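Local coordinates for protein aminotransferase class-III (Sphaerobacter thermophilus DSM 20745, PDB 6K8H) that belongs to the class-III aminotransferases, is named an omega-transaminase, and pairs two subunits, holding (5-hydroxy-4,6-dimethylpyridin-3-yl)methyl dihydrogen phosphate in its pocket, at residues B[32-36]-B[37-41]; B[81-84]-B[85-89]; B[105-108]-B[109-113]; B[184-187]-B[188-192]. One frame throughout, in Å; residues are numbered along the deposited sequence.

Interaction 1: residues B[32-36]-B[37-41]; sequences GGNTR and TTVYS
Arg-36 lies across Val-39, and the two side chains meet at about a right angle. The arginine has CG anti to its own amide nitrogen (chi1 -166°) and runs extended to NE. This lays the guanidinium over the valine. Val-39 CG1 sits 3.7 Å above one guanidinium face of Arg-36, offset toward the rim. Val-39 CG2 lies 3.8 Å from Arg-36 CB. A water bridges the edge of the group: it accepts from Arg-36 NE at 3.1 Å and lies 2.9 Å from Thr-38 OG1. Arg-36 NH1 bonds to Asn-70, and the side chain packs on Tyr-71 of helix 69-72. The Arg-36 side chain is about 7 Å from the bound (5-hydroxy-4,6-dimethylpyridin-3-yl)methyl dihydrogen phosphate.

Residues 37-39 form a short 3-10 turn in the loop between helix 18-29 and strand 48-52. The turn closes through Val-39 N, which donates to Arg-36 O at 3.2 Å. Asn-34 ND2 donates to the same oxygen, Arg-36 O, at 2.8 Å. The two donors come from opposite faces of the carbonyl plane, so this oxygen is gripped twice.

The Asn-34 amide stands nearly perpendicular to the Tyr-40 ring, and its ND2 is 3.5 Å from Tyr-40 CB. Asn-34 OD1 accepts from Arg-122 of the second subunit. Thr-37 turns its CB away from residues 32-36, and its OG1 bonds to His-314 N of that subunit.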
# COMPACT_ATOMS: atom_id res chain seq x y z
N GLY B 32 20.45 -7.30 -1.55
CA GLY B 32 20.76 -7.66 -2.92
C GLY B 32 20.54 -6.55 -3.92
O GLY B 32 20.33 -6.81 -5.11
N GLY B 33 20.57 -5.30 -3.47
CA GLY B 33 20.30 -4.18 -4.34
C GLY B 33 18.88 -4.14 -4.83
O GLY B 33 18.61 -3.58 -5.89
N ASN B 34 17.95 -4.74 -4.08
CA ASN B 34 16.62 -4.98 -4.58
C ASN B 34 15.59 -4.43 -3.61
O ASN B 34 15.74 -4.55 -2.39
CB ASN B 34 16.37 -6.47 -4.80
CG ASN B 34 14.98 -6.76 -5.33
OD1 ASN B 34 14.09 -7.23 -4.59
ND2 ASN B 34 14.79 -6.50 -6.61
N THR B 35 14.55 -3.81 -4.17
CA THR B 35 13.39 -3.30 -3.39
C THR B 35 12.07 -3.81 -4.00
O THR B 35 11.02 -3.43 -3.48
CB THR B 35 13.42 -1.78 -3.22
OG1 THR B 35 12.40 -1.46 -2.28
CG2 THR B 35 13.22 -1.03 -4.52
N ARG B 36 12.15 -4.59 -5.07
CA ARG B 36 10.94 -5.16 -5.73
C ARG B 36 11.36 -6.52 -6.30
O ARG B 36 12.11 -6.52 -7.28
CB ARG B 36 10.42 -4.18 -6.78
CG ARG B 36 9.02 -4.45 -7.29
CD ARG B 36 8.67 -3.35 -8.27
NE ARG B 36 7.64 -3.73 -9.23
CZ ARG B 36 7.33 -3.02 -10.31
NH1 ARG B 36 7.96 -1.89 -10.56
NH2 ARG B 36 6.37 -3.44 -11.12
N THR B 37 10.87 -7.62 -5.74
CA THR B 37 11.41 -8.91 -6.18
C THR B 37 11.20 -9.12 -7.68
O THR B 37 12.06 -9.68 -8.36
CB THR B 37 10.77 -10.06 -5.39
OG1 THR B 37 10.81 -9.78 -3.99
CG2 THR B 37 11.51 -11.36 -5.66
N THR B 38 10.06 -8.64 -8.21
CA THR B 38 9.69 -8.88 -9.60
C THR B 38 10.73 -8.37 -10.59
O THR B 38 10.91 -8.97 -11.66
CB THR B 38 8.35 -8.21 -9.89
OG1 THR B 38 7.47 -8.39 -8.77
CG2 THR B 38 7.71 -8.81 -11.12
N VAL B 39 11.42 -7.28 -10.27
CA VAL B 39 12.29 -6.62 -11.24
C VAL B 39 13.74 -7.04 -11.10
O VAL B 39 14.59 -6.54 -11.85
CB VAL B 39 12.16 -5.08 -11.17
CG1 VAL B 39 10.72 -4.66 -11.37
CG2 VAL B 39 12.71 -4.56 -9.84
N TYR B 40 14.06 -7.95 -10.18
CA TYR B 40 15.40 -8.50 -10.14
C TYR B 40 15.60 -9.55 -11.22
O TYR B 40 14.75 -10.42 -11.45
CB TYR B 40 15.72 -9.13 -8.78
CG TYR B 40 17.08 -9.78 -8.79
CD1 TYR B 40 18.24 -9.03 -8.62
CD2 TYR B 40 17.22 -11.14 -9.01
CE1 TYR B 40 19.49 -9.62 -8.65
CE2 TYR B 40 18.46 -11.74 -9.05
CZ TYR B 40 19.59 -10.98 -8.87
OH TYR B 40 20.81 -11.61 -8.90
N SER B 41 16.76 -9.49 -11.87
CA SER B 41 17.25 -10.57 -12.73
C SER B 41 18.76 -10.64 -12.57
O SER B 41 19.42 -9.63 -12.29
CB SER B 41 16.86 -10.34 -14.20
OG SER B 41 17.27 -9.06 -14.65
O HOH W 1 5.78 -6.05 -8.38

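Interaction 2: residues B[81-84]-B[85-89]; sequences PDIN and EAVIR
Glu-85 N donates to Pro-81 O at 2.8 Å, the first of four backbone bonds that join the two segments. Ala-86 N to Asp-82 O, Val-87 N to Ile-83 O and Ile-88 N to Asn-84 O follow the same i to i+4 pattern. The N-H...O angles lie between 157° and 165°. This is the regular bonding of an alpha-helix, here the first turns of helix 81-91.

Two waters add polar links on one flank. One donates to Asp-82 O at 2.6 Å and accepts from Arg-89 NH2 at 3.2 Å. The other donates to both Asp-82 OD1 and Glu-85 OE1. Asp-82 OD1 and Glu-85 OE1 are 4.8 Å apart, and the water between them probably eases the like charges. Asp-82 OD2 makes a salt bridge with Lys-334. The Arg-89 chain folds back, helped by a bend at chi3 (-68°). Glu-85 O then lies 3.9 Å above the guanidinium plane of Arg-89, over its centre.

Apolar contact is lighter. Ile-83 CG2 meets Val-87 CG2 at 4.4 Å, and both residues rest on Ala-327 of helix 322-334. On the dimer side, Asn-84 ND2 donates to Leu-91 O of the second subunit, and Val-87 and Ile-88 pack on that same leucine.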
# COMPACT_ATOMS: atom_id res chain seq x y z
N PRO B 81 1.51 13.06 -21.80
CA PRO B 81 1.41 14.51 -21.55
C PRO B 81 0.13 14.93 -20.85
O PRO B 81 0.16 15.86 -20.04
CB PRO B 81 1.50 15.13 -22.96
CG PRO B 81 1.85 14.03 -23.88
CD PRO B 81 1.46 12.74 -23.24
N ASP B 82 -1.01 14.32 -21.19
CA ASP B 82 -2.28 14.73 -20.57
C ASP B 82 -2.27 14.43 -19.07
O ASP B 82 -2.68 15.28 -18.26
CB ASP B 82 -3.45 14.02 -21.24
CG ASP B 82 -3.58 14.39 -22.71
OD1 ASP B 82 -3.15 15.50 -23.07
OD2 ASP B 82 -4.13 13.59 -23.49
N ILE B 83 -1.81 13.24 -18.69
CA ILE B 83 -1.70 12.90 -17.28
C ILE B 83 -0.73 13.86 -16.58
O ILE B 83 -1.03 14.39 -15.50
CB ILE B 83 -1.25 11.43 -17.12
CG1 ILE B 83 -2.31 10.50 -17.71
CG2 ILE B 83 -1.00 11.09 -15.67
CD1 ILE B 83 -1.84 9.06 -17.79
N ASN B 84 0.42 14.13 -17.20
CA ASN B 84 1.40 15.03 -16.60
C ASN B 84 0.83 16.43 -16.40
O ASN B 84 1.04 17.05 -15.35
CB ASN B 84 2.68 15.08 -17.44
CG ASN B 84 3.61 13.90 -17.15
OD1 ASN B 84 3.32 13.08 -16.28
ND2 ASN B 84 4.72 13.81 -17.88
N GLU B 85 0.09 16.92 -17.40
CA GLU B 85 -0.52 18.27 -17.31
C GLU B 85 -1.53 18.31 -16.15
O GLU B 85 -1.51 19.28 -15.40
CB GLU B 85 -1.21 18.62 -18.63
CG GLU B 85 -0.24 19.12 -19.68
CD GLU B 85 -0.87 19.33 -21.04
OE1 GLU B 85 -2.07 19.70 -21.08
OE2 GLU B 85 -0.18 19.12 -22.05
N ALA B 86 -2.37 17.28 -16.02
CA ALA B 86 -3.33 17.25 -14.91
C ALA B 86 -2.62 17.22 -13.55
O ALA B 86 -3.01 17.94 -12.61
CB ALA B 86 -4.25 16.05 -15.06
N VAL B 87 -1.58 16.40 -13.44
CA VAL B 87 -0.83 16.31 -12.18
C VAL B 87 -0.19 17.65 -11.84
O VAL B 87 -0.23 18.11 -10.69
CB VAL B 87 0.22 15.19 -12.28
CG1 VAL B 87 1.20 15.29 -11.13
CG2 VAL B 87 -0.49 13.83 -12.30
N ILE B 88 0.42 18.28 -12.84
CA ILE B 88 1.09 19.59 -12.61
C ILE B 88 0.04 20.60 -12.14
O ILE B 88 0.34 21.37 -11.23
CB ILE B 88 1.86 20.03 -13.87
CG1 ILE B 88 3.13 19.19 -14.03
CG2 ILE B 88 2.16 21.51 -13.82
CD1 ILE B 88 3.78 19.30 -15.38
N ARG B 89 -1.16 20.59 -12.73
CA ARG B 89 -2.24 21.45 -12.24
C ARG B 89 -2.52 21.19 -10.77
O ARG B 89 -2.70 22.13 -9.98
CB ARG B 89 -3.51 21.24 -13.06
CG ARG B 89 -3.63 22.09 -14.32
CD ARG B 89 -5.08 22.12 -14.82
NE ARG B 89 -5.52 20.82 -15.33
CZ ARG B 89 -5.21 20.34 -16.54
NH1 ARG B 89 -4.44 21.05 -17.36
NH2 ARG B 89 -5.66 19.15 -16.93
O HOH W 2 -4.71 16.82 -18.91
O HOH W 3 -4.59 17.84 -21.55

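Interaction 3: residues B[105-108]-B[109-113]; sequences IALA and ELLTE
Thr-112 holds OG1 between its own amide nitrogen and carbonyl carbon (chi1 55°), which aims the hydroxyl back at Ala-108 O. Glu-109 has CG anti to the carbonyl carbon (chi1 -86°) and then runs extended, alongside Ile-105.

Thr-112 OG1 donates to Ala-108 O at 2.8 Å. Thr-112 N donates to that oxygen, Ala-108 O, at 2.9 Å. The two approach from opposite faces of the carbonyl plane, so one helix carbonyl is held twice by a single residue. The Ile-105 and Glu-109 side chains point the same way. Ile-105 CG2 lies 3.5 Å from Glu-109 OE2, a methyl against the carboxylate. The charge itself is met by Arg-25 of the second subunit, in a salt bridge to Glu-109 OE1. Leu-107 CG faces Leu-111 CD1 at 4.5 Å, one turn on. Glu-109 N, Leu-110 N and Leu-111 N donate to the carbonyls of Ile-105, Ala-106 and Leu-107, completing the alpha-helical pattern.

Leu-107 and Leu-111 pack on Phe-123 of strand 120-124, an outer strand of the seven-stranded sheet in the large domain of this fold-type I PLP-enzyme family. Ala-106 and Leu-110 meet helix 322-334. Ala-108, Glu-109 and Thr-112 pack against Val-29, at the end of helix 18-29 of the second subunit.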
# COMPACT_ATOMS: atom_id res chain seq x y z
N ILE B 105 -14.36 11.76 -5.32
CA ILE B 105 -15.72 11.60 -5.83
C ILE B 105 -15.71 11.45 -7.33
O ILE B 105 -16.45 10.63 -7.89
CB ILE B 105 -16.61 12.79 -5.41
CG1 ILE B 105 -16.56 12.96 -3.89
CG2 ILE B 105 -18.05 12.55 -5.90
CD1 ILE B 105 -17.30 14.18 -3.39
N ALA B 106 -14.90 12.25 -8.03
CA ALA B 106 -14.89 12.20 -9.49
C ALA B 106 -14.44 10.83 -9.99
O ALA B 106 -15.08 10.23 -10.88
CB ALA B 106 -13.97 13.30 -10.03
N LEU B 107 -13.35 10.30 -9.41
CA LEU B 107 -12.89 8.98 -9.86
C LEU B 107 -13.88 7.88 -9.49
O LEU B 107 -14.10 6.95 -10.28
CB LEU B 107 -11.50 8.67 -9.31
CG LEU B 107 -10.86 7.42 -9.94
CD1 LEU B 107 -10.97 7.44 -11.47
CD2 LEU B 107 -9.39 7.24 -9.53
N ALA B 108 -14.46 7.95 -8.28
CA ALA B 108 -15.47 6.96 -7.91
C ALA B 108 -16.68 7.01 -8.85
O ALA B 108 -17.23 5.96 -9.22
CB ALA B 108 -15.88 7.18 -6.45
N GLU B 109 -17.10 8.21 -9.24
CA GLU B 109 -18.20 8.34 -10.19
C GLU B 109 -17.87 7.67 -11.52
O GLU B 109 -18.69 6.93 -12.08
CB GLU B 109 -18.55 9.83 -10.37
CG GLU B 109 -19.54 10.34 -9.31
CD GLU B 109 -19.63 11.87 -9.23
OE1 GLU B 109 -18.84 12.56 -9.91
OE2 GLU B 109 -20.48 12.37 -8.46
N LEU B 110 -16.65 7.87 -12.03
CA LEU B 110 -16.28 7.21 -13.28
C LEU B 110 -16.29 5.68 -13.14
O LEU B 110 -16.87 4.97 -13.97
CB LEU B 110 -14.91 7.70 -13.76
CG LEU B 110 -14.42 7.12 -15.11
CD1 LEU B 110 -13.54 8.15 -15.85
CD2 LEU B 110 -13.67 5.80 -14.92
N LEU B 111 -15.62 5.16 -12.10
CA LEU B 111 -15.54 3.70 -11.94
C LEU B 111 -16.92 3.08 -11.76
O LEU B 111 -17.21 2.03 -12.34
CB LEU B 111 -14.65 3.34 -10.74
CG LEU B 111 -13.14 3.55 -10.94
CD1 LEU B 111 -12.37 3.22 -9.65
CD2 LEU B 111 -12.62 2.72 -12.09
N THR B 112 -17.78 3.69 -10.94
CA THR B 112 -19.10 3.09 -10.75
C THR B 112 -19.96 3.23 -12.00
O THR B 112 -20.82 2.38 -12.26
CB THR B 112 -19.83 3.68 -9.53
OG1 THR B 112 -19.90 5.11 -9.64
CG2 THR B 112 -19.12 3.31 -8.23
N GLU B 113 -19.74 4.28 -12.81
CA GLU B 113 -20.51 4.40 -14.05
C GLU B 113 -20.11 3.31 -15.04
O GLU B 113 -20.97 2.78 -15.76
CB GLU B 113 -20.31 5.78 -14.68
CG GLU B 113 -21.27 6.85 -14.17
CD GLU B 113 -20.69 8.27 -14.21
OE1 GLU B 113 -19.86 8.57 -15.11
OE2 GLU B 113 -21.09 9.09 -13.35

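Interaction 4: residues B[184-187]-B[188-192]; sequences GGTP and QAVLD
Thr-186 and Pro-187 pack on Val-190 and Leu-191 where the loop enters helix 188-192, with Pro-187 at the N-cap position. The contact lies at the surface, and the helix leads on to strand 194-197, an outer strand of the seven-stranded sheet.

Gly-184 and Gly-185 form the approach. Backbone hydrogen bonds from Gly-184 reach the second subunit. Gly-185 has a positive phi, and the chain turns there before the threonine.

Thr-186 faces the helix. Its OG1 is anti to the carbonyl carbon (chi1 -65°), which leaves the methyl CG2 anti to the backbone nitrogen and against Val-190 and Leu-191. CG2 of Thr-186 is 3.8 Å from Leu-191 CG, and the two side chains cross at about a right angle. Thr-186 CG2 is also 4.1 Å from Val-190 CB. The hydroxyl is used elsewhere: Thr-186 OG1 bonds to Thr-183 O.

Pro-187 lies beside Val-190, the two side chains pointing the same way. Pro-187 CD is 4.1 Å from Val-190 CG2, and CG of the ring also touches that methyl. Arg-139 of the second subunit packs on the proline. The carbonyl of Pro-187 opens the helical bonding. Leu-191 N donates to Pro-187 O at 3.2 Å, in the carbonyl plane and nearly straight at 169°. Val-190 N adds a weak bond to the same oxygen.

Gln-188 follows and bends at chi2 (64°) so that its amide reaches forward one turn. There Gln-188 NE2 donates to Asp-192 OD1 at 2.9 Å, on the syn side but tilted well out of the carboxylate plane.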
# COMPACT_ATOMS: atom_id res chain seq x y z
N GLY B 184 8.67 -17.25 3.84
CA GLY B 184 9.26 -18.06 4.89
C GLY B 184 8.59 -17.82 6.24
O GLY B 184 8.17 -16.71 6.57
N GLY B 185 8.49 -18.90 7.03
CA GLY B 185 7.91 -18.79 8.35
C GLY B 185 6.41 -18.61 8.38
O GLY B 185 5.89 -18.14 9.40
N THR B 186 5.69 -18.96 7.31
CA THR B 186 4.24 -18.80 7.30
C THR B 186 3.62 -19.59 8.44
O THR B 186 3.86 -20.81 8.55
CB THR B 186 3.64 -19.28 5.97
OG1 THR B 186 4.09 -18.45 4.90
CG2 THR B 186 2.10 -19.25 6.04
N PRO B 187 2.81 -18.96 9.30
CA PRO B 187 2.18 -19.69 10.40
C PRO B 187 1.26 -20.79 9.87
O PRO B 187 0.56 -20.61 8.86
CB PRO B 187 1.39 -18.61 11.14
CG PRO B 187 2.05 -17.32 10.77
CD PRO B 187 2.53 -17.51 9.35
N GLN B 188 1.25 -21.93 10.57
CA GLN B 188 0.32 -22.99 10.20
C GLN B 188 -1.12 -22.49 10.20
O GLN B 188 -1.90 -22.91 9.34
CB GLN B 188 0.47 -24.18 11.14
CG GLN B 188 -0.27 -25.44 10.70
CD GLN B 188 0.25 -26.02 9.39
OE1 GLN B 188 1.45 -26.12 9.18
NE2 GLN B 188 -0.67 -26.42 8.50
N ALA B 189 -1.47 -21.57 11.10
CA ALA B 189 -2.84 -21.08 11.19
C ALA B 189 -3.23 -20.25 9.97
O ALA B 189 -4.41 -20.23 9.57
CB ALA B 189 -3.03 -20.27 12.47
N VAL B 190 -2.26 -19.58 9.34
CA VAL B 190 -2.54 -18.91 8.07
C VAL B 190 -2.80 -19.93 6.96
O VAL B 190 -3.76 -19.80 6.19
CB VAL B 190 -1.40 -17.94 7.71
CG1 VAL B 190 -1.56 -17.43 6.29
CG2 VAL B 190 -1.40 -16.78 8.69
N LEU B 191 -1.93 -20.93 6.84
CA LEU B 191 -2.15 -21.99 5.85
C LEU B 191 -3.50 -22.68 6.05
O LEU B 191 -4.23 -22.93 5.08
CB LEU B 191 -1.01 -23.02 5.93
CG LEU B 191 0.40 -22.59 5.51
CD1 LEU B 191 1.34 -23.77 5.68
CD2 LEU B 191 0.41 -22.07 4.07
N ASP B 192 -3.83 -23.02 7.30
CA ASP B 192 -5.08 -23.69 7.62
C ASP B 192 -6.29 -22.82 7.34
O ASP B 192 -7.39 -23.37 7.16
CB ASP B 192 -5.10 -24.11 9.10
CG ASP B 192 -4.10 -25.21 9.42
OD1 ASP B 192 -3.50 -25.78 8.48
OD2 ASP B 192 -3.91 -25.50 10.63

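How the interactions relate
The four contacts come one after another along the chain, and none touches another. Interactions 2 and 3 have centres about 19 Å apart. They lie on successive helices, 81-91 and 102-114, which both pack on helix 322-334. Interaction 1 sits in the loop before strand 48-52, its centre about 30 Å from that of interaction 2. Its nearest atoms come within about 11 Å of interaction 4. Interactions 2 and 4 lie on opposite sides of the chain's centre, with centres about 44 Å apart. All four touch the second subunit, so these local turns and helices contribute to the dimer interface at separate places.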